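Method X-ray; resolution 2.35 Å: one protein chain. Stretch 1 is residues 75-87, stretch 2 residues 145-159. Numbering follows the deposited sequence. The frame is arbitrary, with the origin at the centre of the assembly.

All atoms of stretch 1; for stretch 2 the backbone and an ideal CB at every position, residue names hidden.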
# COMPACT_ATOMS: atom_id res chain seq x y z
N LEU A 75 -21.41 0.13 -2.83
CA LEU A 75 -21.34 -0.53 -1.53
C LEU A 75 -21.13 -2.05 -1.62
O LEU A 75 -21.93 -2.78 -2.20
CB LEU A 75 -22.57 -0.19 -0.69
CG LEU A 75 -22.74 1.30 -0.32
CD1 LEU A 75 -23.87 1.52 0.68
CD2 LEU A 75 -21.46 1.89 0.24
N HIS A 76 -20.02 -2.51 -1.05
CA HIS A 76 -19.69 -3.93 -1.01
C HIS A 76 -19.04 -4.28 0.33
O HIS A 76 -18.77 -3.40 1.16
CB HIS A 76 -18.75 -4.27 -2.16
CG HIS A 76 -17.44 -3.55 -2.10
ND1 HIS A 76 -17.30 -2.22 -2.42
CD2 HIS A 76 -16.21 -3.98 -1.74
CE1 HIS A 76 -16.04 -1.86 -2.27
NE2 HIS A 76 -15.36 -2.91 -1.85
N ARG A 77 -18.79 -5.55 0.55
CA ARG A 77 -18.22 -5.98 1.81
C ARG A 77 -17.19 -7.09 1.59
O ARG A 77 -17.35 -7.94 0.71
CB ARG A 77 -19.33 -6.43 2.76
CG ARG A 77 -18.86 -6.92 4.12
CD ARG A 77 -19.81 -7.93 4.67
NE ARG A 77 -20.97 -7.32 5.31
CZ ARG A 77 -22.19 -7.83 5.34
NH1 ARG A 77 -22.48 -8.98 4.73
NH2 ARG A 77 -23.15 -7.18 5.97
N LEU A 78 -16.13 -7.05 2.39
CA LEU A 78 -15.07 -8.04 2.36
C LEU A 78 -15.09 -8.74 3.71
O LEU A 78 -15.94 -8.45 4.53
CB LEU A 78 -13.71 -7.38 2.11
CG LEU A 78 -13.52 -6.66 0.76
CD1 LEU A 78 -12.32 -5.74 0.76
CD2 LEU A 78 -13.40 -7.66 -0.39
N CYS A 79 -14.18 -9.67 3.92
CA CYS A 79 -14.03 -10.26 5.25
C CYS A 79 -12.63 -10.04 5.83
O CYS A 79 -12.38 -10.39 6.97
CB CYS A 79 -14.41 -11.75 5.23
SG CYS A 79 -13.04 -12.85 5.02
N SER A 80 -11.73 -9.43 5.06
CA SER A 80 -10.43 -9.00 5.55
C SER A 80 -10.28 -7.49 5.38
O SER A 80 -11.03 -6.87 4.64
CB SER A 80 -9.33 -9.73 4.78
OG SER A 80 -9.52 -11.13 4.84
N ASP A 81 -9.31 -6.90 6.09
CA ASP A 81 -8.99 -5.47 5.99
C ASP A 81 -8.50 -5.14 4.59
O ASP A 81 -7.82 -5.95 3.96
CB ASP A 81 -7.86 -5.07 6.94
CG ASP A 81 -8.20 -5.25 8.40
OD1 ASP A 81 -7.25 -5.28 9.20
OD2 ASP A 81 -9.39 -5.35 8.76
N GLU A 82 -8.80 -3.93 4.13
CA GLU A 82 -8.26 -3.44 2.88
C GLU A 82 -7.65 -2.04 3.06
O GLU A 82 -8.31 -1.11 3.51
CB GLU A 82 -9.36 -3.39 1.84
CG GLU A 82 -8.87 -2.92 0.49
CD GLU A 82 -9.94 -2.92 -0.57
OE1 GLU A 82 -11.09 -2.51 -0.28
OE2 GLU A 82 -9.62 -3.33 -1.70
N THR A 83 -6.38 -1.92 2.69
CA THR A 83 -5.62 -0.69 2.90
C THR A 83 -5.50 0.07 1.59
O THR A 83 -5.07 -0.51 0.59
CB THR A 83 -4.21 -0.99 3.50
OG1 THR A 83 -4.34 -1.61 4.79
CG2 THR A 83 -3.41 0.28 3.65
N TRP A 84 -5.85 1.35 1.62
CA TRP A 84 -5.90 2.23 0.45
C TRP A 84 -4.79 3.29 0.46
O TRP A 84 -4.76 4.10 1.36
CB TRP A 84 -7.24 2.97 0.45
CG TRP A 84 -8.38 2.08 0.23
CD1 TRP A 84 -8.83 1.10 1.06
CD2 TRP A 84 -9.25 2.08 -0.90
NE1 TRP A 84 -9.92 0.48 0.52
CE2 TRP A 84 -10.20 1.05 -0.69
CE3 TRP A 84 -9.32 2.84 -2.08
CZ2 TRP A 84 -11.20 0.76 -1.61
CZ3 TRP A 84 -10.32 2.56 -2.99
CH2 TRP A 84 -11.25 1.53 -2.75
N MET A 85 -3.92 3.30 -0.55
CA MET A 85 -2.76 4.21 -0.63
C MET A 85 -2.90 5.18 -1.80
O MET A 85 -2.97 4.74 -2.93
CB MET A 85 -1.47 3.43 -0.87
CG MET A 85 -0.70 3.03 0.35
SD MET A 85 -1.18 1.50 1.15
CE MET A 85 -1.50 0.38 -0.20
N TYR A 86 -2.88 6.49 -1.53
CA TYR A 86 -2.99 7.51 -2.56
C TYR A 86 -1.73 7.61 -3.48
O TYR A 86 -0.61 7.67 -2.99
CB TYR A 86 -3.25 8.88 -1.93
CG TYR A 86 -3.21 10.03 -2.92
CD1 TYR A 86 -1.99 10.62 -3.27
CD2 TYR A 86 -4.38 10.49 -3.54
CE1 TYR A 86 -1.94 11.67 -4.18
CE2 TYR A 86 -4.33 11.55 -4.47
CZ TYR A 86 -3.11 12.12 -4.79
OH TYR A 86 -3.03 13.14 -5.70
N HIS A 87 -1.95 7.65 -4.79
CA HIS A 87 -0.87 7.78 -5.79
C HIS A 87 -0.98 9.06 -6.61
O HIS A 87 0.02 9.75 -6.81
CB HIS A 87 -0.88 6.60 -6.75
CG HIS A 87 -0.41 5.31 -6.15
ND1 HIS A 87 0.66 5.25 -5.29
CD2 HIS A 87 -0.84 4.04 -6.31
CE1 HIS A 87 0.87 3.99 -4.93
NE2 HIS A 87 -0.03 3.24 -5.54
N UNK A 145 -5.87 11.71 3.94
CA UNK A 145 -4.98 10.69 4.49
C UNK A 145 -4.30 9.91 3.37
O UNK A 145 -4.98 9.27 2.58
CB UNK A 145 -5.75 9.74 5.40
N UNK A 146 -2.98 9.94 3.30
CA UNK A 146 -2.24 9.23 2.26
C UNK A 146 -2.48 7.73 2.27
O UNK A 146 -2.37 7.07 1.25
CB UNK A 146 -0.74 9.50 2.41
N UNK A 147 -2.81 7.21 3.45
CA UNK A 147 -3.07 5.79 3.66
C UNK A 147 -4.26 5.67 4.60
O UNK A 147 -4.44 6.49 5.49
CB UNK A 147 -1.84 5.07 4.22
N UNK A 148 -5.08 4.64 4.41
CA UNK A 148 -6.20 4.33 5.29
C UNK A 148 -6.67 2.90 5.05
O UNK A 148 -6.63 2.40 3.93
CB UNK A 148 -7.35 5.32 5.07
N UNK A 149 -7.10 2.24 6.13
CA UNK A 149 -7.48 0.83 6.15
C UNK A 149 -8.96 0.65 6.48
O UNK A 149 -9.42 1.07 7.53
CB UNK A 149 -6.62 0.07 7.16
N UNK A 150 -9.68 -0.00 5.57
CA UNK A 150 -11.11 -0.27 5.74
C UNK A 150 -11.20 -1.59 6.47
O UNK A 150 -10.76 -2.60 5.95
CB UNK A 150 -11.86 -0.31 4.41
N UNK A 151 -11.76 -1.60 7.70
CA UNK A 151 -11.71 -2.86 8.44
C UNK A 151 -12.60 -3.92 7.80
O UNK A 151 -13.65 -3.58 7.26
CB UNK A 151 -12.13 -2.64 9.89
N UNK A 152 -12.16 -5.17 7.85
CA UNK A 152 -12.96 -6.30 7.41
C UNK A 152 -14.33 -6.27 8.08
O UNK A 152 -14.44 -6.03 9.27
CB UNK A 152 -12.24 -7.62 7.71
N UNK A 153 -15.36 -6.51 7.29
CA UNK A 153 -16.73 -6.54 7.79
C UNK A 153 -17.44 -5.23 7.56
O UNK A 153 -18.64 -5.16 7.75
CB UNK A 153 -16.75 -6.88 9.28
N UNK A 154 -16.71 -4.20 7.14
CA UNK A 154 -17.33 -2.92 6.83
C UNK A 154 -18.08 -2.98 5.50
O UNK A 154 -17.62 -3.61 4.55
CB UNK A 154 -16.27 -1.81 6.79
N UNK A 155 -19.26 -2.36 5.45
CA UNK A 155 -19.94 -2.06 4.20
C UNK A 155 -19.40 -0.72 3.71
O UNK A 155 -19.56 0.30 4.39
CB UNK A 155 -21.46 -2.03 4.37
N UNK A 156 -18.74 -0.72 2.56
CA UNK A 156 -18.03 0.47 2.08
C UNK A 156 -17.98 0.66 0.55
O UNK A 156 -18.15 -0.30 -0.21
CB UNK A 156 -16.60 0.42 2.61
N UNK A 157 -17.72 1.89 0.13
CA UNK A 157 -17.64 2.21 -1.31
C UNK A 157 -16.78 3.43 -1.51
O UNK A 157 -16.30 3.98 -0.54
CB UNK A 157 -19.03 2.44 -1.91
N UNK A 158 -16.58 3.86 -2.76
CA UNK A 158 -15.78 5.05 -3.01
C UNK A 158 -16.32 5.93 -4.13
O UNK A 158 -17.06 5.46 -4.98
CB UNK A 158 -14.34 4.64 -3.34
N UNK A 159 -15.95 7.22 -4.09
CA UNK A 159 -16.38 8.19 -5.10
C UNK A 159 -15.40 9.33 -5.22
O UNK A 159 -14.55 9.54 -4.35
CB UNK A 159 -17.77 8.74 -4.77

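Position 145 has nothing of stretch 1 within 5.5 Å of its ideal CB, so almost any residue would suit. It is Leu145, which makes no contact.

At 146 the CB points sideways, 5.1 Å from Tyr86 CB. The carbonyl accepts from the backbone, Tyr86 N to O of 146 at 2.9 Å. An apolar side chain long enough to reach the tyrosine ring would fit. Leu146 does so, its CD2 4.2 Å from Tyr86 CD1.

Position 147 pairs with Met85 in an antiparallel bridge without hydrogen bonds. Its CB lies on the face of Thr83 and Met85, 4.5 Å from Met85 CG. An aliphatic residue, or a polar one with a methylene stem, would suit. Gln147 packs its CG 3.8 Å from Thr83 CG2, and its amide is bonded elsewhere in the structure.

Position 148 faces the other side, the side of Trp84. The backbone pair is closed twice: Trp84 N to O of 148 at 2.7 Å, and N of 148 to Trp84 O at 3.1 Å. Stretch 1 asks little of the side chain, and a large one has room. Tyr148 has chi1 t, and its side chain makes no close contact with stretch 1.

At 149 the CB is 3.7 Å from Thr83 OG1. A small residue with a hydroxyl would answer that group; Ser or Thr would suit. Thr149 places OG1 2.7 Å from Thr83 OG1 in a hydrogen bond, either hydroxyl being a possible donor.

Position 150 makes two backbone bonds with Glu82, N to Glu82 O at 2.7 Å and O to Glu82 N at 3.0 Å. Its CB is 4.4 Å from Trp84 NE1, so a compact apolar residue suits. Val150 sets CG2 3.8 Å from Trp84 CD1.

At 151 phi is -68° and a turn begins; proline is one good choice. Pro151 starts the type II turn from 151 to 154, closed by N of 154 to Pro151 O at 3.1 Å.

At 152 an ideal CB would lie 2.9 Å from Cys79 O, a clash, so glycine is called for. Gly152 N donates to Asp81 OD2 at 2.9 Å.

Position 153 has phi 98°, which also calls for glycine. Gly153 N makes a weak bond to Leu78 O at 3.4 Å.

At 154 the CB points away, leaving the choice open; it is Ala154.

Position 155 is on the side of Arg77, near Leu75. Aliphatic residues fit. Ile155 CG2 is 4.0 Å from Leu75 CB.

At 156 the backbone bonds to His76 in both directions. His76, Leu78 and Trp84 offer a site for a large apolar or aromatic group. His76 NE2 lies over one face of the Phe156 ring, 3.2 Å from Phe156 CZ; the ring planes are oblique, at 47°. Leu78 CD1, 3.7 Å from Phe156 CZ, lies at the edge.

At 157 an ideal CB would be tight, 3.3 Å from Leu75 CD2. Gly157 avoids this.

At 158 a small residue suffices; Ser158 OG is 4.3 Å from Trp84 CH2. At 159 nothing of stretch 1 is near the CB, so the choice is open; it is Ser159.

Stretch 2 145-159: LLQYTVPGGAIFGSS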
# COMPACT_ATOMS: atom_id res chain seq x y z
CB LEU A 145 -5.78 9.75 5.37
CG LEU A 145 -6.45 10.37 6.61
CD1 LEU A 145 -7.39 9.38 7.32
CD2 LEU A 145 -5.42 10.91 7.58
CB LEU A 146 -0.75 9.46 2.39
CG LEU A 146 -0.14 10.81 2.00
CD1 LEU A 146 1.27 10.84 2.50
CD2 LEU A 146 -0.20 11.08 0.48
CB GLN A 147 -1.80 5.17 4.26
CG GLN A 147 -1.85 3.68 4.51
CD GLN A 147 -0.79 3.19 5.49
OE1 GLN A 147 -1.06 2.35 6.31
NE2 GLN A 147 0.43 3.70 5.38
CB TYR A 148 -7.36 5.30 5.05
CG TYR A 148 -8.59 4.96 5.85
CD1 TYR A 148 -8.79 5.48 7.12
CD2 TYR A 148 -9.54 4.08 5.34
CE1 TYR A 148 -9.92 5.15 7.87
CE2 TYR A 148 -10.66 3.75 6.07
CZ TYR A 148 -10.85 4.28 7.33
OH TYR A 148 -11.97 3.93 8.03
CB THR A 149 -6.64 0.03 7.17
OG1 THR A 149 -5.28 0.01 6.74
CG2 THR A 149 -7.13 -1.40 7.29
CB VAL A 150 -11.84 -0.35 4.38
CG1 VAL A 150 -13.31 -0.64 4.57
CG2 VAL A 150 -11.65 0.95 3.61
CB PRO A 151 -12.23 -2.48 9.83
CG PRO A 151 -12.06 -0.98 9.92
CD PRO A 151 -12.32 -0.51 8.52
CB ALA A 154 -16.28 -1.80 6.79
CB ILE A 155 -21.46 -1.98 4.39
CG1 ILE A 155 -22.03 -3.34 4.84
CG2 ILE A 155 -22.17 -1.53 3.11
CD1 ILE A 155 -23.37 -3.25 5.49
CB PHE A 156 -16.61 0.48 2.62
CG PHE A 156 -15.72 -0.58 2.03
CD1 PHE A 156 -15.93 -1.91 2.29
CD2 PHE A 156 -14.63 -0.23 1.26
CE1 PHE A 156 -15.11 -2.87 1.76
CE2 PHE A 156 -13.81 -1.20 0.74
CZ PHE A 156 -14.04 -2.51 0.99
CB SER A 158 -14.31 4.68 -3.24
OG SER A 158 -14.08 4.19 -4.55
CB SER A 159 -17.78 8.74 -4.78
OG SER A 159 -17.76 9.56 -3.63
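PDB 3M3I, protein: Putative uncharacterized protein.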